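Local structure of cellobiose 2-epimerase (Caldibacillus thermoamylovorans, 5ZHB) at residues A[4-8]-A[336-340]; A[54-58]-A[373-379]; A[91-96]-A[108-114]. The protein catalyses the reversible epimerization at C2 of the reducing-end glucose of cellobiose, giving 4-O-beta-D-glucopyranosyl-D-mannose. All blocks are in the same frame, centred on the assembly; numbering follows the deposited sequence. Where two conformers were deposited one is given.

Helix 2-21 opens the chain, and its residues 4-8 meet 336-340 on helix 326-343: interaction 1 closes a loop of 327 residues. Further on, residues 54-58 of helix 49-66 pair with 373-379 at the start of the last helix, so interaction 2 crosses interaction 1, since its first segment lies within that loop and its second beyond it. Together they tie the first helices of the chain to the last ones of the barrel. Interaction 3 is local, linking the loop 91-96 to the strand and helix start at 108-114, and lies within both larger loops. It touches interaction 2, where Arg54 packs on Tyr112; interaction 1 is remote, its centre about 36 Å from that of interaction 3.

Interaction 1 (A[4-8]-A[336-340]); sequences FVNEF and WDYVK
Glu7 and Phe8 grip the indole of Trp336 where the first helix of the chain, 2-21, meets helix 326-343 in the (alpha/alpha)6 barrel, the fold expected of this N-acylglucosamine 2-epimerase family. The short segments run 32° from parallel with axes 12.5 Å apart, so large side chains must span the distance. Trp336 does most of the spanning. With CG anti to the backbone N (chi1 -180°), its CB heads across to helix 2-21 and Trp336 CG already lies 3.6 Å from Phe8 CE1. Next, Trp336 CD1 meets Phe4 CD1 at 3.7 Å, rim to rim, neither ring covering the other. CD2 and CE2 lie beneath the edge of Phe8, whose CE1 stands over the centre of the indole face; the planes are 83° apart, an edge-to-face pair. The outer carbons CZ2 and CH2 carry this packing on to Phe8 CD1, while the opposite face of the indole rests on Lys340 CG. Phe4, Phe8 and Trp336 thus form an aromatic cluster, their broad rings filling the gap between the helices, and Phe8 also meets Phe380 and Phe384 of the last helix, 375-387. At the polar tip, Trp336 NE1 gives its hydrogen to Glu7 OE1 at 2.8 Å in a nearly straight bond, with the oxygen close to the ring plane. This satisfies the indole N-H of a buried residue and helps to hold the ring's rotation. A glutamate fits here because its extended chain carries the carboxylate to the indole edge, where one oxygen serves two donors. Lys340 reaches it from the next turn, its chain bent at chi3, and its charge probably helps to keep the carboxylate ionised. The salt bridge ends with Lys340 NZ 2.7 Å from Glu7 OE1, on that oxygen's syn lone pair.

Interaction 2 (A[54-58]-A[373-379]); sequences RQLWA and CPYHNAR
Cys373, in the loop before helix 375-387, has its SG packed against Arg54 CD and CB and near the edge of the guanidinium. Pro374 follows: its CG meets Ala58 CB at 3.8 Å and its CD lies by Gln55 CG, a compact ring suited to a buried turn into a helix. Tyr375 CD2 lies over one face of the Arg54 guanidinium, offset toward the rim of that group and 3.5 Å from Arg54 NE, the planes 23° apart; the arginine chain is extended from CG to NE. The tyrosine OH bonds to Glu191. His376 turns its ring to Tyr375 CE2, and its ND1 is hydrogen-bonded to Glu311. Ala378 is small enough for its CB to approach Ala58 CB at 4.2 Å. Arg379, with CG anti to the backbone N (chi1 -176°), lays CB and CG against Trp57 CH2, both at 3.4 Å, while Tyr375 CE1 sits over the face of its guanidinium, which makes salt bridges to Glu191 and Glu311. An alanine in place of Arg54 keeps no atom beyond CB, and would probably leave Cys373 SG and Tyr375 CD2 without the chain they pack on, opening a gap. One guanidinium thus lies nearly parallel to the tyrosine and a second meets it obliquely, with Glu191 and Glu311 taking the polar ends of Tyr375, His376 and Arg379.

Interaction 3 (A[91-96]-A[108-114]); sequences YKGLYW and RKHVYAQ
Gln114 and Leu94 exchange a pair of hydrogen bonds where loop 91-96, after helix 69-86, meets the end of strand 106-110 and the start of helix 111-128. Leu94 N donates to Gln114 OE1 at 2.7 Å, and Gln114 NE2 donates to Leu94 O at 3.1 Å. Both are nearly straight and lie in the acceptor's carbonyl plane, on a lone pair. A glutamine suits the place because its amide offers acceptor and donor to one residue's backbone; bent at chi2 (-44°), it also sends NE2 to His110 O. Gly93, with positive phi, brings its CA to 3.3 Å from Gln114 OE1, where a side chain would clash. Among charged groups, Lys109 NZ bonds to Lys92 O at 2.8 Å and makes its salt bridge with Asp88, its CE lying by the Tyr95 ring. His110 is the N-cap of helix 111-128, its ND1 accepting from Tyr112 N. The apolar contacts gather on Trp96, whose CZ3 packs on His110 CB at 3.6 Å and CE3 on Ala113 CB at 4.0 Å, with Tyr112 CD2 at the indole edge. Side chains of Gln114 and Lys109 thus bind backbone groups of Lys92 and Leu94 in a loop without regular structure.

Interaction 1 (A[4-8]-A[336-340])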
loop_
_atom_site.group_PDB
_atom_site.type_symbol
_atom_site.label_atom_id
_atom_site.label_comp_id
_atom_site.label_asym_id
_atom_site.label_seq_id
_atom_site.Cartn_x
_atom_site.Cartn_y
_atom_site.Cartn_z
ATOM N N PHE A 4 -11.570 -18.093 11.177
ATOM C CA PHE A 4 -10.345 -17.388 10.823
ATOM C C PHE A 4 -10.634 -15.884 10.877
ATOM O O PHE A 4 -9.837 -15.123 11.426
ATOM C CB PHE A 4 -9.758 -17.907 9.494
ATOM C CG PHE A 4 -8.984 -19.215 9.629
ATOM C CD1 PHE A 4 -7.672 -19.228 10.104
ATOM C CD2 PHE A 4 -9.571 -20.443 9.308
ATOM C CE1 PHE A 4 -6.966 -20.425 10.255
ATOM C CE2 PHE A 4 -8.861 -21.637 9.454
ATOM C CZ PHE A 4 -7.565 -21.629 9.936
ATOM N N VAL A 5 -11.790 -15.451 10.356
ATOM C CA VAL A 5 -12.092 -14.030 10.253
ATOM C C VAL A 5 -12.303 -13.410 11.635
ATOM O O VAL A 5 -11.913 -12.257 11.856
ATOM C CB VAL A 5 -13.261 -13.742 9.297
ATOM C CG1 VAL A 5 -13.696 -12.283 9.335
ATOM C CG2 VAL A 5 -12.879 -14.120 7.875
ATOM N N ASN A 6 -12.872 -14.171 12.579
ATOM C CA ASN A 6 -12.963 -13.683 13.946
ATOM C C ASN A 6 -11.570 -13.477 14.522
ATOM O O ASN A 6 -11.351 -12.568 15.300
ATOM C CB ASN A 6 -13.782 -14.595 14.854
ATOM C CG ASN A 6 -15.265 -14.406 14.639
ATOM O OD1 ASN A 6 -15.778 -13.284 14.747
ATOM N ND2 ASN A 6 -15.978 -15.477 14.326
ATOM N N GLU A 7 -10.613 -14.319 14.164
ATOM C CA GLU A 7 -9.251 -14.145 14.640
ATOM C C GLU A 7 -8.618 -12.877 14.057
ATOM O O GLU A 7 -7.842 -12.205 14.745
ATOM C CB GLU A 7 -8.395 -15.364 14.327
ATOM C CG GLU A 7 -8.701 -16.524 15.266
ATOM C CD GLU A 7 -7.666 -17.624 15.211
ATOM O OE1 GLU A 7 -6.638 -17.477 14.515
ATOM O OE2 GLU A 7 -7.909 -18.650 15.886
ATOM N N PHE A 8 -8.972 -12.535 12.817
ATOM C CA PHE A 8 -8.410 -11.336 12.186
ATOM C C PHE A 8 -9.022 -10.075 12.791
ATOM O O PHE A 8 -8.332 -9.086 13.067
ATOM C CB PHE A 8 -8.695 -11.301 10.686
ATOM C CG PHE A 8 -8.220 -12.501 9.882
ATOM C CD1 PHE A 8 -7.240 -13.363 10.365
ATOM C CD2 PHE A 8 -8.758 -12.755 8.625
ATOM C CE1 PHE A 8 -6.814 -14.440 9.595
ATOM C CE2 PHE A 8 -8.327 -13.834 7.860
ATOM C CZ PHE A 8 -7.357 -14.673 8.346
ATOM N N TRP A 336 -1.377 -17.487 7.924
ATOM C CA TRP A 336 -1.901 -16.936 9.152
ATOM C C TRP A 336 -1.259 -17.596 10.366
ATOM O O TRP A 336 -0.842 -16.911 11.305
ATOM C CB TRP A 336 -3.412 -17.066 9.193
ATOM C CG TRP A 336 -4.009 -16.504 10.453
ATOM C CD1 TRP A 336 -4.885 -17.151 11.270
ATOM C CD2 TRP A 336 -3.832 -15.185 11.005
ATOM N NE1 TRP A 336 -5.249 -16.343 12.309
ATOM C CE2 TRP A 336 -4.639 -15.123 12.166
ATOM C CE3 TRP A 336 -3.088 -14.052 10.652
ATOM C CZ2 TRP A 336 -4.721 -13.987 12.962
ATOM C CZ3 TRP A 336 -3.181 -12.917 11.450
ATOM C CH2 TRP A 336 -3.995 -12.888 12.573
ATOM N N ASP A 337 -1.125 -18.925 10.341
ATOM C CA ASP A 337 -0.427 -19.615 11.417
ATOM C C ASP A 337 0.998 -19.129 11.603
ATOM O O ASP A 337 1.468 -18.985 12.729
ATOM C CB ASP A 337 -0.330 -21.114 11.196
ATOM C CG ASP A 337 -1.415 -21.840 11.963
ATOM O OD1 ASP A 337 -1.430 -21.688 13.215
ATOM O OD2 ASP A 337 -2.261 -22.474 11.299
ATOM N N TYR A 338 1.722 -18.968 10.497
ATOM C CA TYR A 338 3.066 -18.438 10.578
ATOM C C TYR A 338 3.049 -17.056 11.246
ATOM O O TYR A 338 3.889 -16.774 12.112
ATOM C CB TYR A 338 3.686 -18.316 9.190
ATOM C CG TYR A 338 5.099 -17.783 9.248
ATOM C CD1 TYR A 338 6.201 -18.625 9.348
ATOM C CD2 TYR A 338 5.323 -16.412 9.198
ATOM C CE1 TYR A 338 7.490 -18.117 9.430
ATOM C CE2 TYR A 338 6.594 -15.903 9.311
ATOM C CZ TYR A 338 7.681 -16.748 9.412
ATOM O OH TYR A 338 8.907 -16.159 9.490
ATOM N N VAL A 339 2.129 -16.192 10.776
ATOM C CA VAL A 339 2.028 -14.817 11.230
ATOM C C VAL A 339 1.743 -14.760 12.739
ATOM O O VAL A 339 2.332 -13.948 13.457
ATOM C CB VAL A 339 0.972 -14.018 10.443
ATOM C CG1 VAL A 339 0.642 -12.683 11.091
ATOM C CG2 VAL A 339 1.428 -13.760 9.011
ATOM N N LYS A 340 0.790 -15.556 13.220
ATOM C CA LYS A 340 0.532 -15.599 14.652
ATOM C C LYS A 340 1.728 -16.137 15.407
ATOM O O LYS A 340 2.008 -15.647 16.481
ATOM C CB LYS A 340 -0.645 -16.495 15.026
ATOM C CG LYS A 340 -1.973 -15.907 14.636
ATOM C CD LYS A 340 -3.075 -16.803 15.171
ATOM C CE LYS A 340 -3.017 -18.165 14.522
ATOM N NZ LYS A 340 -4.324 -18.816 14.682
#

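Interaction 2 (A[54-58]-A[373-379])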
loop_
_atom_site.group_PDB
_atom_site.type_symbol
_atom_site.label_atom_id
_atom_site.label_comp_id
_atom_site.label_asym_id
_atom_site.label_seq_id
_atom_site.Cartn_x
_atom_site.Cartn_y
_atom_site.Cartn_z
ATOM N N ARG A 54 -1.550 6.890 5.115
ATOM C CA ARG A 54 -1.903 5.515 5.410
ATOM C C ARG A 54 -2.682 5.437 6.721
ATOM O O ARG A 54 -3.626 4.653 6.832
ATOM C CB ARG A 54 -0.645 4.642 5.411
ATOM C CG ARG A 54 -0.173 4.392 3.980
ATOM C CD ARG A 54 1.175 3.699 4.053
ATOM N NE ARG A 54 1.559 3.337 2.684
ATOM C CZ ARG A 54 2.656 2.642 2.446
ATOM N NH1 ARG A 54 3.484 2.330 3.439
ATOM N NH2 ARG A 54 2.903 2.240 1.218
ATOM N N GLN A 55 -2.259 6.224 7.709
ATOM C CA GLN A 55 -2.980 6.340 8.972
ATOM C C GLN A 55 -4.423 6.801 8.723
ATOM O O GLN A 55 -5.355 6.201 9.260
ATOM C CB GLN A 55 -2.237 7.269 9.924
ATOM C CG GLN A 55 -0.905 6.735 10.393
ATOM C CD GLN A 55 0.035 7.860 10.764
ATOM O OE1 GLN A 55 -0.320 9.040 10.636
ATOM N NE2 GLN A 55 1.244 7.507 11.187
ATOM N N LEU A 56 -4.613 7.787 7.840
ATOM C CA LEU A 56 -5.941 8.285 7.538
ATOM C C LEU A 56 -6.769 7.200 6.859
ATOM O O LEU A 56 -7.955 7.003 7.163
ATOM C CB LEU A 56 -5.832 9.535 6.680
ATOM C CG LEU A 56 -7.137 10.035 6.048
ATOM C CD1 LEU A 56 -8.234 10.296 7.077
ATOM C CD2 LEU A 56 -6.830 11.288 5.277
ATOM N N TRP A 57 -6.143 6.498 5.907
ATOM C CA TRP A 57 -6.855 5.448 5.183
ATOM C C TRP A 57 -7.327 4.358 6.150
ATOM O O TRP A 57 -8.498 3.957 6.104
ATOM C CB TRP A 57 -6.007 4.893 4.017
ATOM C CG TRP A 57 -6.779 3.838 3.281
ATOM C CD1 TRP A 57 -7.568 4.016 2.182
ATOM C CD2 TRP A 57 -6.998 2.482 3.728
ATOM N NE1 TRP A 57 -8.211 2.847 1.880
ATOM C CE2 TRP A 57 -7.892 1.894 2.810
ATOM C CE3 TRP A 57 -6.509 1.719 4.779
ATOM C CZ2 TRP A 57 -8.323 0.577 2.942
ATOM C CZ3 TRP A 57 -6.907 0.403 4.894
ATOM C CH2 TRP A 57 -7.822 -0.146 3.996
ATOM N N ALA A 58 -6.417 3.866 7.009
ATOM C CA ALA A 58 -6.679 2.752 7.911
ATOM C C ALA A 58 -7.809 3.090 8.889
ATOM O O ALA A 58 -8.731 2.292 9.045
ATOM C CB ALA A 58 -5.426 2.319 8.647
ATOM N N CYS A 373 3.366 1.296 8.908
ATOM C CA CYS A 373 2.188 1.924 9.465
ATOM C C CYS A 373 1.067 0.889 9.426
ATOM O O CYS A 373 1.346 -0.306 9.351
ATOM C CB CYS A 373 1.987 3.288 8.826
ATOM S SG CYS A 373 1.757 3.145 7.036
ATOM N N PRO A 374 -0.194 1.267 9.724
ATOM C CA PRO A 374 -1.252 0.264 9.854
ATOM C C PRO A 374 -2.030 -0.088 8.593
ATOM O O PRO A 374 -3.007 -0.810 8.685
ATOM C CB PRO A 374 -2.169 0.986 10.859
ATOM C CG PRO A 374 -2.118 2.426 10.430
ATOM C CD PRO A 374 -0.668 2.623 10.026
ATOM N N TYR A 375 -1.637 0.448 7.429
ATOM C CA TYR A 375 -2.433 0.279 6.219
ATOM C C TYR A 375 -2.469 -1.184 5.772
ATOM O O TYR A 375 -3.568 -1.725 5.592
ATOM C CB TYR A 375 -1.958 1.281 5.160
ATOM C CG TYR A 375 -1.800 0.828 3.714
ATOM C CD1 TYR A 375 -2.878 0.783 2.840
ATOM C CD2 TYR A 375 -0.539 0.538 3.193
ATOM C CE1 TYR A 375 -2.726 0.448 1.496
ATOM C CE2 TYR A 375 -0.369 0.209 1.851
ATOM C CZ TYR A 375 -1.468 0.135 1.003
ATOM O OH TYR A 375 -1.311 -0.161 -0.337
ATOM N N HIS A 376 -1.304 -1.819 5.598
ATOM C CA HIS A 376 -1.286 -3.167 5.024
ATOM C C HIS A 376 -2.030 -4.168 5.922
ATOM O O HIS A 376 -2.885 -4.936 5.451
ATOM C CB HIS A 376 0.136 -3.628 4.755
ATOM C CG HIS A 376 0.822 -3.105 3.524
ATOM N ND1 HIS A 376 0.411 -3.422 2.240
ATOM C CD2 HIS A 376 1.860 -2.253 3.394
ATOM C CE1 HIS A 376 1.191 -2.774 1.364
ATOM N NE2 HIS A 376 2.105 -2.087 2.042
ATOM N N ASN A 377 -1.659 -4.200 7.196
ATOM C CA ASN A 377 -2.210 -5.191 8.112
ATOM C C ASN A 377 -3.674 -4.890 8.481
ATOM O O ASN A 377 -4.478 -5.835 8.565
ATOM C CB ASN A 377 -1.263 -5.482 9.274
ATOM C CG ASN A 377 -0.952 -4.302 10.168
ATOM O OD1 ASN A 377 -1.202 -3.156 9.791
ATOM N ND2 ASN A 377 -0.352 -4.582 11.323
ATOM N N ALA A 378 -4.046 -3.617 8.681
ATOM C CA ALA A 378 -5.443 -3.281 8.889
ATOM C C ALA A 378 -6.293 -3.642 7.680
ATOM O O ALA A 378 -7.365 -4.230 7.831
ATOM C CB ALA A 378 -5.640 -1.827 9.214
ATOM N N ARG A 379 -5.835 -3.223 6.492
ATOM C CA ARG A 379 -6.540 -3.501 5.263
ATOM C C ARG A 379 -6.775 -5.011 5.112
ATOM O O ARG A 379 -7.867 -5.421 4.726
ATOM C CB ARG A 379 -5.783 -2.899 4.073
ATOM C CG ARG A 379 -6.579 -3.112 2.795
ATOM C CD ARG A 379 -6.064 -2.430 1.556
ATOM N NE ARG A 379 -4.755 -2.947 1.161
ATOM C CZ ARG A 379 -4.045 -2.483 0.131
ATOM N NH1 ARG A 379 -4.539 -1.532 -0.634
ATOM N NH2 ARG A 379 -2.855 -3.001 -0.138
#

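Interaction 3 (A[91-96]-A[108-114])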
loop_
_atom_site.group_PDB
_atom_site.type_symbol
_atom_site.label_atom_id
_atom_site.label_comp_id
_atom_site.label_asym_id
_atom_site.label_seq_id
_atom_site.Cartn_x
_atom_site.Cartn_y
_atom_site.Cartn_z
ATOM N N TYR A 91 2.912 25.525 -3.052
ATOM C CA TYR A 91 3.204 24.927 -4.348
ATOM C C TYR A 91 2.297 23.719 -4.621
ATOM O O TYR A 91 2.402 23.148 -5.704
ATOM C CB TYR A 91 4.695 24.610 -4.474
ATOM C CG TYR A 91 5.547 25.876 -4.497
ATOM C CD1 TYR A 91 5.420 26.780 -5.547
ATOM C CD2 TYR A 91 6.388 26.222 -3.436
ATOM C CE1 TYR A 91 6.144 27.960 -5.569
ATOM C CE2 TYR A 91 7.116 27.405 -3.445
ATOM C CZ TYR A 91 7.004 28.263 -4.524
ATOM O OH TYR A 91 7.676 29.441 -4.596
ATOM N N LYS A 92 1.446 23.331 -3.655
ATOM C CA LYS A 92 0.459 22.256 -3.816
ATOM C C LYS A 92 1.098 20.853 -3.747
ATOM O O LYS A 92 2.272 20.643 -4.056
ATOM C CB LYS A 92 -0.371 22.395 -5.100
ATOM C CG LYS A 92 -0.995 23.783 -5.352
ATOM C CD LYS A 92 -1.768 24.350 -4.165
ATOM C CE LYS A 92 -2.278 25.759 -4.396
ATOM N NZ LYS A 92 -2.830 26.266 -3.134
ATOM N N GLY A 93 0.273 19.888 -3.336
ATOM C CA GLY A 93 0.656 18.486 -3.234
ATOM C C GLY A 93 1.277 18.194 -1.873
ATOM O O GLY A 93 1.494 19.106 -1.079
ATOM N N LEU A 94 1.540 16.903 -1.611
ATOM C CA LEU A 94 1.950 16.436 -0.295
ATOM C C LEU A 94 3.460 16.389 -0.231
ATOM O O LEU A 94 4.086 15.863 -1.135
ATOM C CB LEU A 94 1.389 15.047 0.004
ATOM C CG LEU A 94 -0.118 14.849 -0.167
ATOM C CD1 LEU A 94 -0.483 13.417 0.216
ATOM C CD2 LEU A 94 -0.907 15.841 0.665
ATOM N N TYR A 95 4.019 16.979 0.835
ATOM C CA TYR A 95 5.415 16.811 1.192
ATOM C C TYR A 95 5.753 15.340 1.425
ATOM O O TYR A 95 4.921 14.583 1.916
ATOM C CB TYR A 95 5.631 17.622 2.479
ATOM C CG TYR A 95 5.613 19.128 2.288
ATOM C CD1 TYR A 95 6.312 19.743 1.249
ATOM C CD2 TYR A 95 4.909 19.944 3.169
ATOM C CE1 TYR A 95 6.321 21.129 1.102
ATOM C CE2 TYR A 95 4.911 21.323 3.035
ATOM C CZ TYR A 95 5.644 21.918 2.026
ATOM O OH TYR A 95 5.590 23.272 1.876
ATOM N N TRP A 96 7.019 14.986 1.191
ATOM C CA TRP A 96 7.522 13.657 1.496
ATOM C C TRP A 96 7.677 13.413 3.000
ATOM O O TRP A 96 7.340 12.328 3.506
ATOM C CB TRP A 96 8.858 13.471 0.786
ATOM C CG TRP A 96 9.401 12.070 0.787
ATOM C CD1 TRP A 96 10.511 11.609 1.432
ATOM C CD2 TRP A 96 8.884 10.954 0.021
ATOM N NE1 TRP A 96 10.713 10.288 1.124
ATOM C CE2 TRP A 96 9.734 9.862 0.262
ATOM C CE3 TRP A 96 7.782 10.776 -0.821
ATOM C CZ2 TRP A 96 9.529 8.615 -0.323
ATOM C CZ3 TRP A 96 7.563 9.534 -1.374
ATOM C CH2 TRP A 96 8.439 8.473 -1.148
ATOM N N ARG A 108 10.341 17.392 -1.163
ATOM C CA ARG A 108 10.157 16.794 -2.477
ATOM C C ARG A 108 8.705 16.345 -2.696
ATOM O O ARG A 108 7.962 16.026 -1.770
ATOM C CB ARG A 108 11.133 15.634 -2.664
ATOM C CG ARG A 108 12.549 16.135 -2.875
ATOM C CD ARG A 108 13.501 14.994 -3.083
ATOM N NE ARG A 108 13.359 14.039 -1.977
ATOM C CZ ARG A 108 14.048 12.911 -1.869
ATOM N NH1 ARG A 108 14.927 12.588 -2.798
ATOM N NH2 ARG A 108 13.859 12.140 -0.817
ATOM N N LYS A 109 8.314 16.315 -3.964
ATOM C CA LYS A 109 6.961 15.976 -4.365
ATOM C C LYS A 109 7.046 14.724 -5.239
ATOM O O LYS A 109 7.599 14.769 -6.342
ATOM C CB LYS A 109 6.431 17.146 -5.195
ATOM C CG LYS A 109 6.254 18.443 -4.442
ATOM C CD LYS A 109 5.203 18.487 -3.351
ATOM C CE LYS A 109 5.314 19.745 -2.519
ATOM N NZ LYS A 109 4.939 20.983 -3.247
ATOM N N HIS A 110 6.548 13.608 -4.715
ATOM C CA HIS A 110 6.669 12.339 -5.410
ATOM C C HIS A 110 5.250 11.916 -5.816
ATOM O O HIS A 110 4.324 12.025 -5.006
ATOM C CB HIS A 110 7.392 11.344 -4.498
ATOM C CG HIS A 110 7.935 10.193 -5.271
ATOM N ND1 HIS A 110 7.111 9.352 -6.001
ATOM C CD2 HIS A 110 9.194 9.805 -5.509
ATOM C CE1 HIS A 110 7.851 8.444 -6.625
ATOM N NE2 HIS A 110 9.131 8.694 -6.340
ATOM N N VAL A 111 5.100 11.422 -7.050
ATOM C CA VAL A 111 3.818 10.933 -7.557
ATOM C C VAL A 111 3.258 9.849 -6.629
ATOM O O VAL A 111 2.070 9.807 -6.373
ATOM C CB VAL A 111 3.977 10.446 -9.014
ATOM C CG1 VAL A 111 2.736 9.711 -9.506
ATOM C CG2 VAL A 111 4.304 11.574 -9.979
ATOM N N TYR A 112 4.127 8.997 -6.074
ATOM C CA TYR A 112 3.729 7.913 -5.182
ATOM C C TYR A 112 3.013 8.485 -3.972
ATOM O O TYR A 112 1.981 7.967 -3.549
ATOM C CB TYR A 112 4.982 7.146 -4.771
ATOM C CG TYR A 112 4.842 5.985 -3.800
ATOM C CD1 TYR A 112 3.830 5.038 -3.927
ATOM C CD2 TYR A 112 5.806 5.775 -2.832
ATOM C CE1 TYR A 112 3.758 3.962 -3.065
ATOM C CE2 TYR A 112 5.745 4.703 -1.963
ATOM C CZ TYR A 112 4.710 3.797 -2.080
ATOM O OH TYR A 112 4.671 2.733 -1.222
ATOM N N ALA A 113 3.560 9.573 -3.422
ATOM C CA ALA A 113 2.932 10.190 -2.273
ATOM C C ALA A 113 1.590 10.822 -2.658
ATOM O O ALA A 113 0.643 10.734 -1.879
ATOM C CB ALA A 113 3.917 11.156 -1.624
ATOM N N GLN A 114 1.500 11.452 -3.836
ATOM C CA GLN A 114 0.267 12.102 -4.261
ATOM C C GLN A 114 -0.829 11.047 -4.432
ATOM O O GLN A 114 -1.969 11.265 -4.041
ATOM C CB GLN A 114 0.422 12.947 -5.527
ATOM C CG GLN A 114 1.640 13.867 -5.554
ATOM C CD GLN A 114 1.891 14.628 -4.266
ATOM O OE1 GLN A 114 0.997 15.277 -3.718
ATOM N NE2 GLN A 114 3.105 14.549 -3.760
#